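Local coordinates for sensor protein kinase WalK (Staphylococcus aureus, PDB 4YWZ) that probably senses an extracellular signal through a Cache-type receptor domain and relays it by histidine autophosphorylation to the response regulator WalR, at residues A[59-64]-A[73-78]; A[116-121]-A[136-141]. The protein carries 1 engineered substitution. All coordinates share one frame; numbering follows the deposited sequence.

Contact 1 of 2, residues A[59-64]-A[73-78]; sequences IGEIRF and ATTKQS
Glu61 OE2 is gripped by Thr74 from across the strands and by Arg63 from its own strand, at the open end of a beta hairpin in the Cache-type sheet. Thr74 OG1 gives its hydroxyl hydrogen to OE2 at 2.6 Å, on the anti lone pair, away from the other carboxylate oxygen. Arg63 takes the carboxylate side-on in a salt bridge: NE reaches OE2 at 2.9 Å, nearly straight but from well above the carboxylate plane, while NH2 bonds OE1 on the syn side, tilted out of both planes. With CG anti to the backbone N (chi1 -171°) and the rest of the chain extended, Glu61 sends its carboxylate to Thr74. Asn79 adds a further hydrogen bond to OE2, and this concentration of donors would be expected to favour the ionised carboxylate.

Thr74 OG1 also accepts from Lys76 N at 3.0 Å, closing an ST turn just where strand pairing stops. Beyond the Phe64–Ala73 hydrogen-bonded pair, the Thr75 side chain replaces a backbone acceptor: its OG1 receives Ile62 N at 3.0 Å (N-H...O 170°), and Thr75 N returns a bond to Ile62 O. Thr75 CG2 lies 4.0 Å from Ile62 CB; Leu50 and Ala54 of helix 46-54 also touch Thr75. Gly60, in a classic beta bulge with Glu61 opposite Glu137 of strand 129-138, accepts at its O a weak hydrogen bond from Lys76 NZ (3.3 Å), and a water donates to the same oxygen at 2.8 Å while lying 2.5 Å from Thr75 OG1.

Contact 2 of 2, residues A[116-121]-A[136-141]; sequences RVWVYN and IESKIN
Trp118 and Ser138 form a hydrogen-bonded pair in an antiparallel beta hairpin at the middle of the Cache-type sheet. Trp118 N bonds Ser138 O at 3.1 Å and Ser138 N returns to Trp118 O at 2.9 Å; Tyr120 and Ile136 repeat the exchange two residues on. Helix 7-37 covers the face carrying these four side chains, and packing there is tight round Trp118. Ser138 OG, set between its backbone N and carbonyl carbon (chi1 70°), meets the edge of the indole near the ring plane, 3.5 Å from Trp118 CE3. Tyr120 CB lies over one indole face, offset toward the rim, and NE1 bonds Asp103. Past the strand end an inverse gamma turn centred on Lys139 brings Ile140 back, its CD1 4.0 Å from Trp118 CB, with Phe15 against Ile140. Tyr120 and Ile136 touch more loosely, CD2 to CD1 4.4 Å.

On the other face Val117 CG1 is 3.8 Å from Glu137 CB. The carboxylate of Glu137 looks elsewhere, with Lys108 as salt-bridge partner and the hydroxyls of Tyr110 and Tyr135 as hydrogen-bond donors. More solvent-exposed is the end where the side chains of Arg116 and Asn141 cross at about a right angle; Arg116 CB comes 3.8 Å from Asn141 OD1, and the guanidinium makes a cation-pi contact with Tyr144.

One water bridges Trp118 O, to which it donates at 2.8 Å, and Ser138 OG. The chemistry implies a register fixed by four backbone bonds, with the hydroxyl at the indole edge satisfied by the bridging water.

Overall arrangement
Contacts 1 and 2 lie in one antiparallel five-stranded sheet, their centres about 12 Å apart, and come in series along the chain: hairpin 59-66/71-74 closes before hairpin 114-126/129-138 opens. Strands 59-66 and 129-138 are neighbours, and the bulge at Gly60 and Glu61 is one place where they join. There Gly60 N approaches Glu137 O at 2.7 Å and Glu61 O approaches Glu137 N at 3.0 Å, both probable hydrogen bonds. The long helix 7-37 touches residues of both contacts, whereas helix 46-54 packs on contact 1. The two contacts tie together parts of four of the five strands of the extracellular receptor domain's sheet, consistent with a Cache-like sensor fold.

Contact 1 of 2, residues A[59-64]-A[73-78]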
ATOM      1  N   ILE A  59       0.376   2.396  -8.644  1.00 18.27           N
ATOM      2  CA  ILE A  59      -0.253   2.665  -9.954  1.00 18.46           C
ATOM      3  C   ILE A  59       0.757   2.489 -11.070  1.00 19.22           C
ATOM      4  O   ILE A  59       1.888   3.081 -11.059  1.00 22.23           O
ATOM      5  CB  ILE A  59      -0.873   4.047  -9.940  1.00 20.52           C
ATOM      6  CG1 ILE A  59      -2.126   3.965  -9.048  1.00 24.50           C
ATOM      7  CG2 ILE A  59      -1.252   4.450 -11.402  1.00 23.38           C
ATOM      8  CD1 ILE A  59      -2.965   5.184  -8.981  1.00 27.13           C
ATOM      9  N   GLY A  60       0.408   1.653 -12.055  1.00 18.41           N
ATOM     10  CA  GLY A  60       1.178   1.436 -13.274  1.00 20.66           C
ATOM     11  C   GLY A  60       1.020   2.548 -14.299  1.00 22.88           C
ATOM     12  O   GLY A  60       1.973   3.167 -14.739  1.00 23.27           O
ATOM     13  N   GLU A  61      -0.230   2.825 -14.656  1.00 17.11           N
ATOM     14  CA  GLU A  61      -0.570   3.836 -15.658  1.00 17.15           C
ATOM     15  C   GLU A  61      -1.977   4.362 -15.403  1.00 17.09           C
ATOM     16  O   GLU A  61      -2.792   3.627 -14.889  1.00 17.17           O
ATOM     17  CB  GLU A  61      -0.605   3.192 -16.991  1.00 15.81           C
ATOM     18  CG  GLU A  61      -0.731   4.184 -18.174  1.00 18.79           C
ATOM     19  CD  GLU A  61      -0.751   3.509 -19.562  1.00 21.24           C
ATOM     20  OE1 GLU A  61      -0.694   2.274 -19.696  1.00 23.55           O
ATOM     21  OE2 GLU A  61      -0.939   4.240 -20.543  1.00 21.79           O
ATOM     22  N   ILE A  62      -2.179   5.651 -15.664  1.00 16.47           N
ATOM     23  CA  ILE A  62      -3.512   6.230 -15.667  1.00 15.32           C
ATOM     24  C   ILE A  62      -3.692   6.767 -17.073  1.00 16.90           C
ATOM     25  O   ILE A  62      -2.796   7.458 -17.632  1.00 18.60           O
ATOM     26  CB  ILE A  62      -3.699   7.332 -14.633  1.00 17.07           C
ATOM     27  CG1 ILE A  62      -3.274   6.871 -13.231  1.00 17.30           C
ATOM     28  CG2 ILE A  62      -5.157   7.814 -14.707  1.00 17.16           C
ATOM     29  CD1 ILE A  62      -3.381   7.956 -12.149  1.00 18.32           C
ATOM     30  N   ARG A  63      -4.916   6.573 -17.680  1.00 15.54           N
ATOM     31  CA  ARG A  63      -5.298   7.235 -18.932  1.00 18.28           C
ATOM     32  C   ARG A  63      -6.598   8.014 -18.659  1.00 17.68           C
ATOM     33  O   ARG A  63      -7.421   7.616 -17.848  1.00 17.19           O
ATOM     34  CB  ARG A  63      -5.561   6.282 -20.032  1.00 17.45           C
ATOM     35  CG  ARG A  63      -4.384   5.301 -20.298  1.00 16.65           C
ATOM     36  CD  ARG A  63      -4.648   4.234 -21.326  1.00 17.41           C
ATOM     37  NE  ARG A  63      -3.508   3.320 -21.408  1.00 19.12           N
ATOM     38  CZ  ARG A  63      -3.575   2.078 -21.880  1.00 19.69           C
ATOM     39  NH1 ARG A  63      -4.714   1.616 -22.468  1.00 22.59           N
ATOM     40  NH2 ARG A  63      -2.485   1.307 -21.814  1.00 22.26           N
ATOM     41  N   PHE A  64      -6.749   9.125 -19.346  1.00 17.95           N
ATOM     42  CA  PHE A  64      -8.017   9.840 -19.453  1.00 17.75           C
ATOM     43  C   PHE A  64      -8.529   9.723 -20.888  1.00 18.52           C
ATOM     44  O   PHE A  64      -7.835   9.944 -21.848  1.00 18.37           O
ATOM     45  CB  PHE A  64      -7.905  11.309 -19.020  1.00 19.86           C
ATOM     46  CG  PHE A  64      -9.223  12.062 -19.148  1.00 19.41           C
ATOM     47  CD1 PHE A  64     -10.207  11.896 -18.238  1.00 23.64           C
ATOM     48  CD2 PHE A  64      -9.483  12.833 -20.328  1.00 24.43           C
ATOM     49  CE1 PHE A  64     -11.479  12.508 -18.398  1.00 23.79           C
ATOM     50  CE2 PHE A  64     -10.764  13.411 -20.483  1.00 30.08           C
ATOM     51  CZ  PHE A  64     -11.705  13.271 -19.496  1.00 26.66           C
ATOM     52  N   ALA A  73      -4.963  11.386 -22.798  1.00 21.52           N
ATOM     53  CA  ALA A  73      -3.739  11.564 -22.019  1.00 20.61           C
ATOM     54  C   ALA A  73      -3.408  10.235 -21.363  1.00 20.79           C
ATOM     55  O   ALA A  73      -4.287   9.474 -21.005  1.00 19.27           O
ATOM     56  CB  ALA A  73      -3.923  12.600 -20.945  1.00 21.85           C
ATOM     57  N   THR A  74      -2.097  10.064 -21.168  1.00 21.76           N
ATOM     58  CA  THR A  74      -1.538   8.959 -20.423  1.00 21.02           C
ATOM     59  C   THR A  74      -0.379   9.443 -19.568  1.00 23.67           C
ATOM     60  O   THR A  74       0.318  10.418 -19.902  1.00 24.65           O
ATOM     61  CB  THR A  74      -1.019   7.803 -21.329  1.00 23.29           C
ATOM     62  OG1 THR A  74      -0.418   6.786 -20.509  1.00 24.48           O
ATOM     63  CG2 THR A  74       0.001   8.238 -22.391  1.00 24.95           C
ATOM     64  N   THR A  75      -0.149   8.726 -18.474  1.00 23.18           N
ATOM     65  CA  THR A  75       1.010   8.948 -17.603  1.00 22.59           C
ATOM     66  C   THR A  75       2.264   8.164 -18.010  1.00 24.13           C
ATOM     67  O   THR A  75       3.358   8.462 -17.461  1.00 25.80           O
ATOM     68  CB  THR A  75       0.704   8.571 -16.208  1.00 19.85           C
ATOM     69  OG1 THR A  75       0.399   7.162 -16.110  1.00 18.78           O
ATOM     70  CG2 THR A  75      -0.472   9.367 -15.716  1.00 23.32           C
ATOM     71  N   LYS A  76       2.140   7.290 -18.987  1.00 22.94           N
ATOM     72  CA  LYS A  76       3.226   6.425 -19.449  1.00 27.67           C
ATOM     73  C   LYS A  76       3.790   6.901 -20.779  1.00 31.88           C
ATOM     74  O   LYS A  76       3.158   6.817 -21.860  1.00 30.11           O
ATOM     75  CB  LYS A  76       2.781   4.948 -19.442  1.00 27.63           C
ATOM     76  CG  LYS A  76       3.860   3.983 -19.863  1.00 36.46           C
ATOM     77  CD  LYS A  76       3.568   2.498 -19.555  1.00 39.58           C
ATOM     78  CE  LYS A  76       3.185   2.127 -18.144  1.00 44.38           C
ATOM     79  NZ  LYS A  76       4.202   2.194 -17.030  1.00 52.32           N
ATOM     80  N   GLN A  77       4.985   7.492 -20.680  1.00 35.95           N
ATOM     81  CA  GLN A  77       5.655   8.098 -21.863  1.00 38.69           C
ATOM     82  C   GLN A  77       5.810   7.100 -23.028  1.00 33.63           C
ATOM     83  O   GLN A  77       5.607   7.434 -24.196  1.00 32.27           O
ATOM     84  CB  GLN A  77       6.995   8.710 -21.390  1.00 49.83           C
ATOM     85  CG  GLN A  77       7.864   9.329 -22.469  1.00 56.64           C
ATOM     86  CD  GLN A  77       9.299   8.803 -22.399  1.00 72.46           C
ATOM     87  OE1 GLN A  77       9.619   7.730 -22.942  1.00 80.44           O
ATOM     88  NE2 GLN A  77      10.169   9.546 -21.714  1.00 72.45           N
ATOM     89  N   SER A  78       6.077   5.827 -22.731  1.00 31.64           N
ATOM     90  CA  SER A  78       6.207   4.784 -23.745  1.00 37.05           C
ATOM     91  C   SER A  78       4.905   4.455 -24.463  1.00 34.28           C
ATOM     92  O   SER A  78       4.946   3.789 -25.457  1.00 35.89           O
ATOM     93  CB  SER A  78       6.809   3.494 -23.117  1.00 40.09           C
ATOM     94  OG  SER A  78       5.957   2.895 -22.104  1.00 43.30           O
TER
HETATM   95  O   HOH W   1       2.448   5.685 -15.797  1.00 26.52           O
HETATM   96  O   HOH W   2       4.865   2.583 -14.304  1.00 47.92           O

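Contact 2 of 2, residues A[116-121]-A[136-141]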
ATOM      1  N   ARG A 116      -0.381 -10.387 -13.160  1.00 20.50           N
ATOM      2  CA  ARG A 116      -1.765  -9.954 -12.714  1.00 21.03           C
ATOM      3  C   ARG A 116      -1.845  -8.461 -12.442  1.00 18.57           C
ATOM      4  O   ARG A 116      -1.053  -7.909 -11.721  1.00 19.00           O
ATOM      5  CB  ARG A 116      -2.240 -10.672 -11.494  1.00 29.57           C
ATOM      6  CG  ARG A 116      -2.969 -11.945 -11.895  1.00 43.72           C
ATOM      7  CD  ARG A 116      -3.472 -12.749 -10.725  1.00 44.95           C
ATOM      8  NE  ARG A 116      -2.319 -13.314 -10.119  1.00 51.75           N
ATOM      9  CZ  ARG A 116      -2.300 -14.389  -9.351  1.00 51.52           C
ATOM     10  NH1 ARG A 116      -3.410 -15.053  -9.079  1.00 58.03           N
ATOM     11  NH2 ARG A 116      -1.126 -14.743  -8.823  1.00 43.03           N
ATOM     12  N   VAL A 117      -2.826  -7.773 -13.084  1.00 16.55           N
ATOM     13  CA  VAL A 117      -2.992  -6.331 -12.991  1.00 17.06           C
ATOM     14  C   VAL A 117      -4.459  -6.020 -12.747  1.00 18.68           C
ATOM     15  O   VAL A 117      -5.310  -6.665 -13.280  1.00 17.54           O
ATOM     16  CB  VAL A 117      -2.555  -5.653 -14.298  1.00 18.14           C
ATOM     17  CG1 VAL A 117      -2.949  -4.177 -14.307  1.00 18.02           C
ATOM     18  CG2 VAL A 117      -1.020  -5.768 -14.426  1.00 20.51           C
ATOM     19  N   TRP A 118      -4.758  -5.098 -11.884  1.00 16.86           N
ATOM     20  CA  TRP A 118      -6.108  -4.781 -11.561  1.00 16.64           C
ATOM     21  C   TRP A 118      -6.434  -3.520 -12.325  1.00 16.07           C
ATOM     22  O   TRP A 118      -5.807  -2.453 -12.165  1.00 18.06           O
ATOM     23  CB  TRP A 118      -6.325  -4.562 -10.054  1.00 17.83           C
ATOM     24  CG  TRP A 118      -7.733  -4.422  -9.635  1.00 16.31           C
ATOM     25  CD1 TRP A 118      -8.720  -5.300  -9.866  1.00 17.39           C
ATOM     26  CD2 TRP A 118      -8.342  -3.326  -8.901  1.00 17.99           C
ATOM     27  NE1 TRP A 118      -9.939  -4.841  -9.319  1.00 20.34           N
ATOM     28  CE2 TRP A 118      -9.728  -3.632  -8.746  1.00 20.71           C
ATOM     29  CE3 TRP A 118      -7.874  -2.113  -8.423  1.00 19.24           C
ATOM     30  CZ2 TRP A 118     -10.607  -2.789  -8.062  1.00 18.88           C
ATOM     31  CZ3 TRP A 118      -8.767  -1.247  -7.797  1.00 18.38           C
ATOM     32  CH2 TRP A 118     -10.114  -1.597  -7.643  1.00 18.17           C
ATOM     33  N   VAL A 119      -7.521  -3.572 -13.115  1.00 14.72           N
ATOM     34  CA  VAL A 119      -7.947  -2.457 -13.946  1.00 15.59           C
ATOM     35  C   VAL A 119      -9.219  -1.889 -13.296  1.00 16.36           C
ATOM     36  O   VAL A 119     -10.167  -2.614 -12.932  1.00 17.52           O
ATOM     37  CB  VAL A 119      -8.363  -2.885 -15.379  1.00 17.55           C
ATOM     38  CG1 VAL A 119      -9.115  -1.771 -16.151  1.00 18.47           C
ATOM     39  CG2 VAL A 119      -7.148  -3.443 -16.113  1.00 20.67           C
ATOM     40  N   TYR A 120      -9.152  -0.581 -13.005  1.00 15.46           N
ATOM     41  CA  TYR A 120     -10.275   0.196 -12.383  1.00 15.33           C
ATOM     42  C   TYR A 120     -10.573   1.338 -13.320  1.00 15.82           C
ATOM     43  O   TYR A 120      -9.733   2.143 -13.723  1.00 16.53           O
ATOM     44  CB  TYR A 120      -9.852   0.670 -11.015  1.00 17.97           C
ATOM     45  CG  TYR A 120     -10.911   1.484 -10.301  1.00 15.13           C
ATOM     46  CD1 TYR A 120     -11.980   0.828  -9.790  1.00 18.52           C
ATOM     47  CD2 TYR A 120     -10.791   2.834 -10.158  1.00 18.59           C
ATOM     48  CE1 TYR A 120     -13.002   1.527  -9.116  1.00 20.35           C
ATOM     49  CE2 TYR A 120     -11.758   3.569  -9.499  1.00 19.75           C
ATOM     50  CZ  TYR A 120     -12.856   2.902  -9.040  1.00 18.25           C
ATOM     51  OH  TYR A 120     -13.887   3.607  -8.336  1.00 20.94           O
ATOM     52  N   ASN A 121     -11.865   1.502 -13.616  1.00 15.33           N
ATOM     53  CA  ASN A 121     -12.373   2.608 -14.323  1.00 14.68           C
ATOM     54  C   ASN A 121     -13.373   3.420 -13.426  1.00 14.54           C
ATOM     55  O   ASN A 121     -14.243   2.845 -12.767  1.00 16.15           O
ATOM     56  CB  ASN A 121     -13.214   2.124 -15.500  1.00 15.75           C
ATOM     57  CG  ASN A 121     -12.395   1.527 -16.599  1.00 16.90           C
ATOM     58  OD1 ASN A 121     -11.548   2.209 -17.139  1.00 17.85           O
ATOM     59  ND2 ASN A 121     -12.633   0.310 -16.907  1.00 16.80           N
ATOM     60  N   ILE A 136      -7.268   3.034 -14.918  1.00 13.96           N
ATOM     61  CA  ILE A 136      -6.090   2.815 -14.079  1.00 15.21           C
ATOM     62  C   ILE A 136      -5.702   1.353 -14.172  1.00 15.89           C
ATOM     63  O   ILE A 136      -6.505   0.458 -14.000  1.00 16.23           O
ATOM     64  CB  ILE A 136      -6.346   3.188 -12.648  1.00 15.53           C
ATOM     65  CG1 ILE A 136      -6.683   4.645 -12.533  1.00 17.40           C
ATOM     66  CG2 ILE A 136      -5.141   2.838 -11.769  1.00 17.08           C
ATOM     67  CD1 ILE A 136      -7.091   5.051 -11.148  1.00 20.32           C
ATOM     68  N   GLU A 137      -4.398   1.120 -14.470  1.00 14.75           N
ATOM     69  CA  GLU A 137      -3.728  -0.224 -14.282  1.00 15.47           C
ATOM     70  C   GLU A 137      -2.916  -0.108 -12.991  1.00 16.65           C
ATOM     71  O   GLU A 137      -2.070   0.809 -12.838  1.00 15.86           O
ATOM     72  CB  GLU A 137      -2.798  -0.604 -15.436  1.00 16.03           C
ATOM     73  CG  GLU A 137      -3.534  -0.865 -16.709  1.00 17.18           C
ATOM     74  CD  GLU A 137      -2.616  -1.275 -17.914  1.00 18.88           C
ATOM     75  OE1 GLU A 137      -1.378  -1.426 -17.686  1.00 21.77           O
ATOM     76  OE2 GLU A 137      -3.183  -1.266 -19.032  1.00 21.52           O
ATOM     77  N   SER A 138      -3.264  -0.971 -12.037  1.00 16.32           N
ATOM     78  CA  SER A 138      -2.634  -0.962 -10.711  1.00 17.03           C
ATOM     79  C   SER A 138      -1.938  -2.272 -10.475  1.00 17.74           C
ATOM     80  O   SER A 138      -2.359  -3.360 -10.906  1.00 17.83           O
ATOM     81  CB  SER A 138      -3.671  -0.556  -9.676  1.00 17.47           C
ATOM     82  OG  SER A 138      -4.609  -1.536  -9.497  1.00 19.67           O
ATOM     83  N   LYS A 139      -0.843  -2.158  -9.707  1.00 17.84           N
ATOM     84  CA  LYS A 139       0.106  -3.277  -9.521  1.00 18.21           C
ATOM     85  C   LYS A 139      -0.300  -4.213  -8.410  1.00 19.71           C
ATOM     86  O   LYS A 139       0.443  -4.486  -7.413  1.00 20.19           O
ATOM     87  CB  LYS A 139       1.469  -2.678  -9.271  1.00 18.27           C
ATOM     88  CG  LYS A 139       2.059  -1.841 -10.379  1.00 18.54           C
ATOM     89  CD  LYS A 139       3.380  -1.258 -10.000  1.00 20.14           C
ATOM     90  CE  LYS A 139       3.875  -0.391 -11.123  1.00 23.92           C
ATOM     91  NZ  LYS A 139       5.233   0.228 -10.935  1.00 26.26           N
ATOM     92  N   ILE A 140      -1.457  -4.834  -8.545  1.00 15.99           N
ATOM     93  CA  ILE A 140      -1.970  -5.760  -7.549  1.00 17.50           C
ATOM     94  C   ILE A 140      -1.064  -7.028  -7.361  1.00 17.25           C
ATOM     95  O   ILE A 140      -1.201  -7.691  -6.322  1.00 18.44           O
ATOM     96  CB  ILE A 140      -3.425  -6.163  -7.828  1.00 19.95           C
ATOM     97  CG1 ILE A 140      -4.140  -6.579  -6.577  1.00 21.26           C
ATOM     98  CG2 ILE A 140      -3.535  -7.181  -8.949  1.00 21.79           C
ATOM     99  CD1 ILE A 140      -5.624  -6.531  -6.696  1.00 21.31           C
ATOM    100  N   ASN A 141      -0.207  -7.289  -8.360  1.00 18.80           N
ATOM    101  CA  ASN A 141       0.680  -8.459  -8.270  1.00 22.60           C
ATOM    102  C   ASN A 141       1.628  -8.256  -7.144  1.00 21.74           C
ATOM    103  O   ASN A 141       2.107  -9.269  -6.586  1.00 22.74           O
ATOM    104  CB  ASN A 141       1.458  -8.751  -9.521  1.00 22.32           C
ATOM    105  CG  ASN A 141       1.684 -10.220  -9.661  1.00 25.56           C
ATOM    106  OD1 ASN A 141       0.841 -10.990  -9.263  1.00 28.95           O
ATOM    107  ND2 ASN A 141       2.894 -10.577 -10.027  1.00 29.02           N
TER
HETATM  108  O   HOH W   3      -6.521  -0.082 -10.959  1.00 30.09           O